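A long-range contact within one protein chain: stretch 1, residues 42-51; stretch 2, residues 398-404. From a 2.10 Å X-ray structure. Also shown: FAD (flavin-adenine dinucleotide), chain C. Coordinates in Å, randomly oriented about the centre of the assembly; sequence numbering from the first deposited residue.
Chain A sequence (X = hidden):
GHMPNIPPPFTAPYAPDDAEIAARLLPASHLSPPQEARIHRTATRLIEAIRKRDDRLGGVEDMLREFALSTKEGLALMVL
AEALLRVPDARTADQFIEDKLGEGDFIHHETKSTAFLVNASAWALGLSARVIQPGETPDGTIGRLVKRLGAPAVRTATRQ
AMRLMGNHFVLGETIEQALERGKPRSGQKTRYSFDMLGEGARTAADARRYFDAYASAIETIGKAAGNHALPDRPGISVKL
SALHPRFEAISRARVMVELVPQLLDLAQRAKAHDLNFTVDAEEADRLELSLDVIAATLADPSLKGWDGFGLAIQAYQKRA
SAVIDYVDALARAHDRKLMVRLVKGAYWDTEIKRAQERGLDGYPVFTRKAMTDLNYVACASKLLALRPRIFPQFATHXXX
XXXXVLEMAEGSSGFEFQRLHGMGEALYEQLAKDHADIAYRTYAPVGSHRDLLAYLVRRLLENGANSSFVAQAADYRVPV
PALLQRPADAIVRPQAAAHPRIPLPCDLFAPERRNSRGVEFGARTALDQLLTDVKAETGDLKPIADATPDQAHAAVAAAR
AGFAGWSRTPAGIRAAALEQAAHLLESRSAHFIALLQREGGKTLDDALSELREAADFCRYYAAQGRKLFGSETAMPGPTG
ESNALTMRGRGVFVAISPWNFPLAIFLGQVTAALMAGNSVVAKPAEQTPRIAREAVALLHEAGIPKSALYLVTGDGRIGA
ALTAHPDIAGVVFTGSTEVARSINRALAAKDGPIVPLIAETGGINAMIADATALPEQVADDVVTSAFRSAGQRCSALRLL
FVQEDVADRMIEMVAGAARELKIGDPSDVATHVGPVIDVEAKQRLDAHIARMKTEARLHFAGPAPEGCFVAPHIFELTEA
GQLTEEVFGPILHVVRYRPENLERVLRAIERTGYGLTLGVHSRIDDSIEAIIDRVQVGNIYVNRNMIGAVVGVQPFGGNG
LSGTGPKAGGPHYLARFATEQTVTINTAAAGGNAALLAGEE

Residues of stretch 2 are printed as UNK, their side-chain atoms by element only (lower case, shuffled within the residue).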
# COMPACT_ATOMS: atom_id res chain seq x y z
N THR A 42 46.91 -3.27 -11.62
CA THR A 42 47.22 -4.69 -11.48
C THR A 42 45.98 -5.57 -11.58
O THR A 42 45.95 -6.56 -12.31
CB THR A 42 47.92 -4.99 -10.13
OG1 THR A 42 49.22 -4.39 -10.12
CG2 THR A 42 48.08 -6.50 -9.93
N ALA A 43 44.94 -5.19 -10.83
CA ALA A 43 43.70 -5.97 -10.79
C ALA A 43 42.96 -5.98 -12.14
O ALA A 43 42.43 -7.02 -12.55
CB ALA A 43 42.80 -5.48 -9.66
N THR A 44 42.90 -4.83 -12.80
CA THR A 44 42.29 -4.76 -14.13
C THR A 44 43.03 -5.69 -15.10
O THR A 44 42.42 -6.42 -15.88
CB THR A 44 42.28 -3.33 -14.70
OG1 THR A 44 41.55 -2.47 -13.83
CG2 THR A 44 41.65 -3.30 -16.09
N ARG A 45 44.36 -5.68 -15.04
CA ARG A 45 45.16 -6.54 -15.90
C ARG A 45 44.91 -8.03 -15.61
O ARG A 45 44.88 -8.85 -16.53
CB ARG A 45 46.64 -6.20 -15.78
CG ARG A 45 47.00 -4.83 -16.38
CD ARG A 45 48.46 -4.49 -16.17
NE ARG A 45 49.37 -5.46 -16.79
CZ ARG A 45 49.87 -5.34 -18.02
NH1 ARG A 45 49.55 -4.30 -18.77
NH2 ARG A 45 50.69 -6.27 -18.50
N LEU A 46 44.74 -8.37 -14.34
CA LEU A 46 44.47 -9.75 -13.97
C LEU A 46 43.12 -10.19 -14.51
O LEU A 46 42.99 -11.27 -15.09
CB LEU A 46 44.53 -9.94 -12.45
CG LEU A 46 45.87 -9.65 -11.75
CD1 LEU A 46 45.77 -9.89 -10.25
CD2 LEU A 46 47.00 -10.47 -12.34
N ILE A 47 42.11 -9.34 -14.35
CA ILE A 47 40.76 -9.66 -14.80
C ILE A 47 40.64 -9.71 -16.33
O ILE A 47 39.91 -10.53 -16.88
CB ILE A 47 39.74 -8.68 -14.20
CG1 ILE A 47 39.59 -8.93 -12.70
CG2 ILE A 47 38.39 -8.79 -14.91
CD1 ILE A 47 38.95 -7.77 -11.96
N GLU A 48 41.37 -8.83 -17.01
CA GLU A 48 41.45 -8.86 -18.47
C GLU A 48 41.98 -10.20 -18.95
O GLU A 48 41.44 -10.79 -19.89
CB GLU A 48 42.35 -7.75 -19.00
CG GLU A 48 41.70 -6.38 -19.00
CD GLU A 48 42.57 -5.34 -19.66
OE1 GLU A 48 43.78 -5.29 -19.34
OE2 GLU A 48 42.05 -4.56 -20.49
N ALA A 49 43.05 -10.67 -18.32
CA ALA A 49 43.60 -11.98 -18.64
C ALA A 49 42.56 -13.07 -18.35
O ALA A 49 42.39 -13.99 -19.14
CB ALA A 49 44.88 -12.24 -17.84
N ILE A 50 41.88 -12.95 -17.22
CA ILE A 50 40.87 -13.94 -16.86
C ILE A 50 39.78 -14.00 -17.92
O ILE A 50 39.28 -15.07 -18.26
CB ILE A 50 40.23 -13.63 -15.50
CG1 ILE A 50 41.22 -13.90 -14.36
CG2 ILE A 50 38.97 -14.46 -15.30
CD1 ILE A 50 40.71 -13.44 -13.00
N ARG A 51 39.41 -12.83 -18.45
CA ARG A 51 38.34 -12.76 -19.44
C ARG A 51 38.84 -12.89 -20.87
O ARG A 51 38.09 -12.67 -21.82
CB ARG A 51 37.52 -11.49 -19.25
CG ARG A 51 36.74 -11.50 -17.95
CD ARG A 51 35.81 -10.33 -17.84
NE ARG A 51 34.77 -10.59 -16.85
CZ ARG A 51 33.84 -9.71 -16.51
NH1 ARG A 51 33.82 -8.50 -17.07
NH2 ARG A 51 32.93 -10.03 -15.59
N UNK A 398 40.79 -14.50 -6.12
CA UNK A 398 40.19 -13.19 -6.31
C UNK A 398 41.25 -12.18 -6.77
O UNK A 398 42.22 -11.93 -6.06
c UNK A 398 39.54 -12.75 -4.99
o UNK A 398 39.46 -10.45 -5.66
c UNK A 398 38.91 -11.37 -5.07
n UNK A 398 37.74 -11.22 -4.46
N UNK A 399 41.06 -11.61 -7.97
CA UNK A 399 42.05 -10.69 -8.57
C UNK A 399 42.30 -9.42 -7.75
O UNK A 399 43.43 -8.93 -7.67
c UNK A 399 41.65 -10.32 -10.00
N UNK A 400 41.24 -8.89 -7.16
CA UNK A 400 41.36 -7.70 -6.32
C UNK A 400 42.12 -8.03 -5.03
O UNK A 400 42.96 -7.26 -4.58
c UNK A 400 39.97 -5.90 -5.09
c UNK A 400 39.97 -7.15 -5.98
c UNK A 400 38.55 -5.46 -4.76
c UNK A 400 40.76 -4.76 -5.73
N UNK A 401 41.81 -9.19 -4.44
CA UNK A 401 42.50 -9.62 -3.23
C UNK A 401 43.99 -9.77 -3.53
O UNK A 401 44.84 -9.29 -2.77
c UNK A 401 42.57 -11.29 -1.35
c UNK A 401 41.94 -10.94 -2.69
o UNK A 401 40.52 -10.82 -2.54
N UNK A 402 44.30 -10.45 -4.63
CA UNK A 402 45.69 -10.65 -5.03
C UNK A 402 46.40 -9.31 -5.22
O UNK A 402 47.46 -9.08 -4.65
c UNK A 402 47.27 -11.45 -6.82
c UNK A 402 45.82 -11.48 -6.33
c UNK A 402 45.37 -12.92 -6.11
N UNK A 403 45.81 -8.43 -6.03
CA UNK A 403 46.41 -7.12 -6.33
C UNK A 403 46.64 -6.31 -5.06
O UNK A 403 47.62 -5.57 -4.95
c UNK A 403 45.55 -6.33 -7.31
N UNK A 404 45.73 -6.44 -4.11
CA UNK A 404 45.78 -5.65 -2.89
C UNK A 404 46.86 -6.17 -1.94
O UNK A 404 47.58 -5.39 -1.31
c UNK A 404 44.41 -5.61 -2.18
c UNK A 404 44.49 -4.81 -0.88
o UNK A 404 43.44 -5.02 -3.05
PA FAD C . 36.08 -14.95 -3.21
O1A FAD C . 34.91 -15.06 -4.34
O2A FAD C . 36.72 -13.63 -3.20
O5B FAD C . 35.42 -15.20 -1.75
C5B FAD C . 34.64 -16.35 -1.57
C4B FAD C . 34.37 -16.57 -0.08
O4B FAD C . 34.04 -15.36 0.81
C3B FAD C . 33.97 -17.75 0.56
O3B FAD C . 34.62 -18.96 0.21
C2B FAD C . 33.78 -17.35 2.00
O2B FAD C . 34.80 -17.70 2.91
C1B FAD C . 33.42 -15.91 1.96
N9A FAD C . 32.02 -15.55 1.90
C8A FAD C . 31.10 -15.81 0.88
N7A FAD C . 29.91 -15.24 1.24
C5A FAD C . 30.10 -14.61 2.49
C6A FAD C . 29.17 -13.83 3.38
N6A FAD C . 27.78 -13.61 3.00
N1A FAD C . 29.61 -13.33 4.52
C2A FAD C . 30.95 -13.51 4.91
N3A FAD C . 31.84 -14.26 4.05
C4A FAD C . 31.38 -14.78 2.87
N1 FAD C . 39.24 -22.90 3.40
C2 FAD C . 39.10 -23.43 4.66
O2 FAD C . 37.98 -23.14 5.40
N3 FAD C . 40.11 -24.33 5.16
C4 FAD C . 41.20 -24.64 4.41
O4 FAD C . 42.21 -25.46 4.93
C4X FAD C . 41.34 -24.08 3.09
N5 FAD C . 42.54 -24.41 2.25
C5X FAD C . 42.66 -23.85 0.95
C6 FAD C . 43.83 -24.18 0.13
C7 FAD C . 43.95 -23.62 -1.16
C7M FAD C . 45.16 -23.99 -2.02
C8 FAD C . 42.92 -22.70 -1.68
C8M FAD C . 43.03 -22.07 -3.08
C9 FAD C . 41.80 -22.38 -0.89
C9A FAD C . 41.66 -22.97 0.46
N10 FAD C . 40.50 -22.65 1.29
C10 FAD C . 40.38 -23.22 2.61
C1' FAD C . 39.51 -21.60 0.90
C2' FAD C . 38.26 -22.09 0.13
O2' FAD C . 38.47 -23.40 -0.37
C3' FAD C . 37.92 -21.08 -0.98
O3' FAD C . 38.80 -21.25 -2.08
C4' FAD C . 38.00 -19.59 -0.49
O4' FAD C . 37.37 -19.28 0.71
C5' FAD C . 37.61 -18.58 -1.61
O5' FAD C . 38.17 -17.30 -1.42
P FAD C . 38.53 -16.40 -2.77
O1P FAD C . 39.30 -14.99 -2.32
O2P FAD C . 39.34 -17.20 -3.69
O3P FAD C . 37.11 -16.16 -3.55
O HOH W 1 49.04 -4.21 -7.02

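Position 398 has four side-chain atoms: two carbons, the second carrying one oxygen and one nitrogen. It touches nothing on stretch 1. The oxygen accepts from the backbone N of positions 400 and 401, as an N-cap does, and the nitrogen lies 2.9 Å from O2A of FAD. An amide on a single methylene is asparagine, so this is Asn-398. Its OD1 caps the helix, 2.9 Å from N of position 401 and 2.8 Å, in a weak bond, from N of position 400. Its ND2 donates to the FAD phosphate oxygen O2A.

Position 399 has one side-chain carbon and nothing beyond it. That CB lies 3.7 Å from Ile-47 CG1, 3.8 Å from Leu-46 CB and 4.4 Å from Ile-50 CD1. A lone CB means alanine, Ala-399. It is the residue most covered by stretch 1.

Position 400 has four carbons, forked at the second. One tip of the fork is 4.5 Å from Ala-43 CB. A fork at the second carbon is leucine, Leu-400. Its CA is closer to that methyl, 4.3 Å from Ala-43 CB.

Position 401 has one carbon carrying an oxygen and a carbon. It is out of reach of stretch 1. The branch at CB with a hydroxyl and a methyl gives Thr-401. Its OG1 is hydrogen-bonded elsewhere in the structure.

Position 402 has three carbons, the first carrying the other two. One of these tips is 4.1 Å from Leu-46 CD1. A branched, all-carbon side chain of this size is valine, Val-402, and the tip is CG1.

Position 403 again has one carbon. This CB lies 3.6 Å from Thr-42 CG2 and 3.7 Å from Ala-43 CB. It is Ala-403.

Position 404 has one carbon carrying an oxygen and a carbon. Its CB points away from stretch 1. It is Thr-404, and its OG1 donates to Leu-400 O at 2.8 Å, a bond back along its own helix.

The contact is a packing of two helices, running 142° apart in direction, with axes 8.5 Å apart at closest. The backbones come nearest at Ala-43 and Leu-400, whose CA atoms are 5.3 Å apart. The side chains facing each other here include three alanines, Ala-43, Ala-399 and Ala-403, each with only a CB to place between the helices. Ala-399 and Ala-403, one turn apart, both face stretch 1. Leu-46 CD1 also rests 3.6 Å from Ala-399 O. No direct hydrogen bond crosses. One water bridges the helices, 3.1 Å from Thr-42 OG1 and donating to Ala-403 O at 2.9 Å.

Stretch 2 (398-404) NALTVAT
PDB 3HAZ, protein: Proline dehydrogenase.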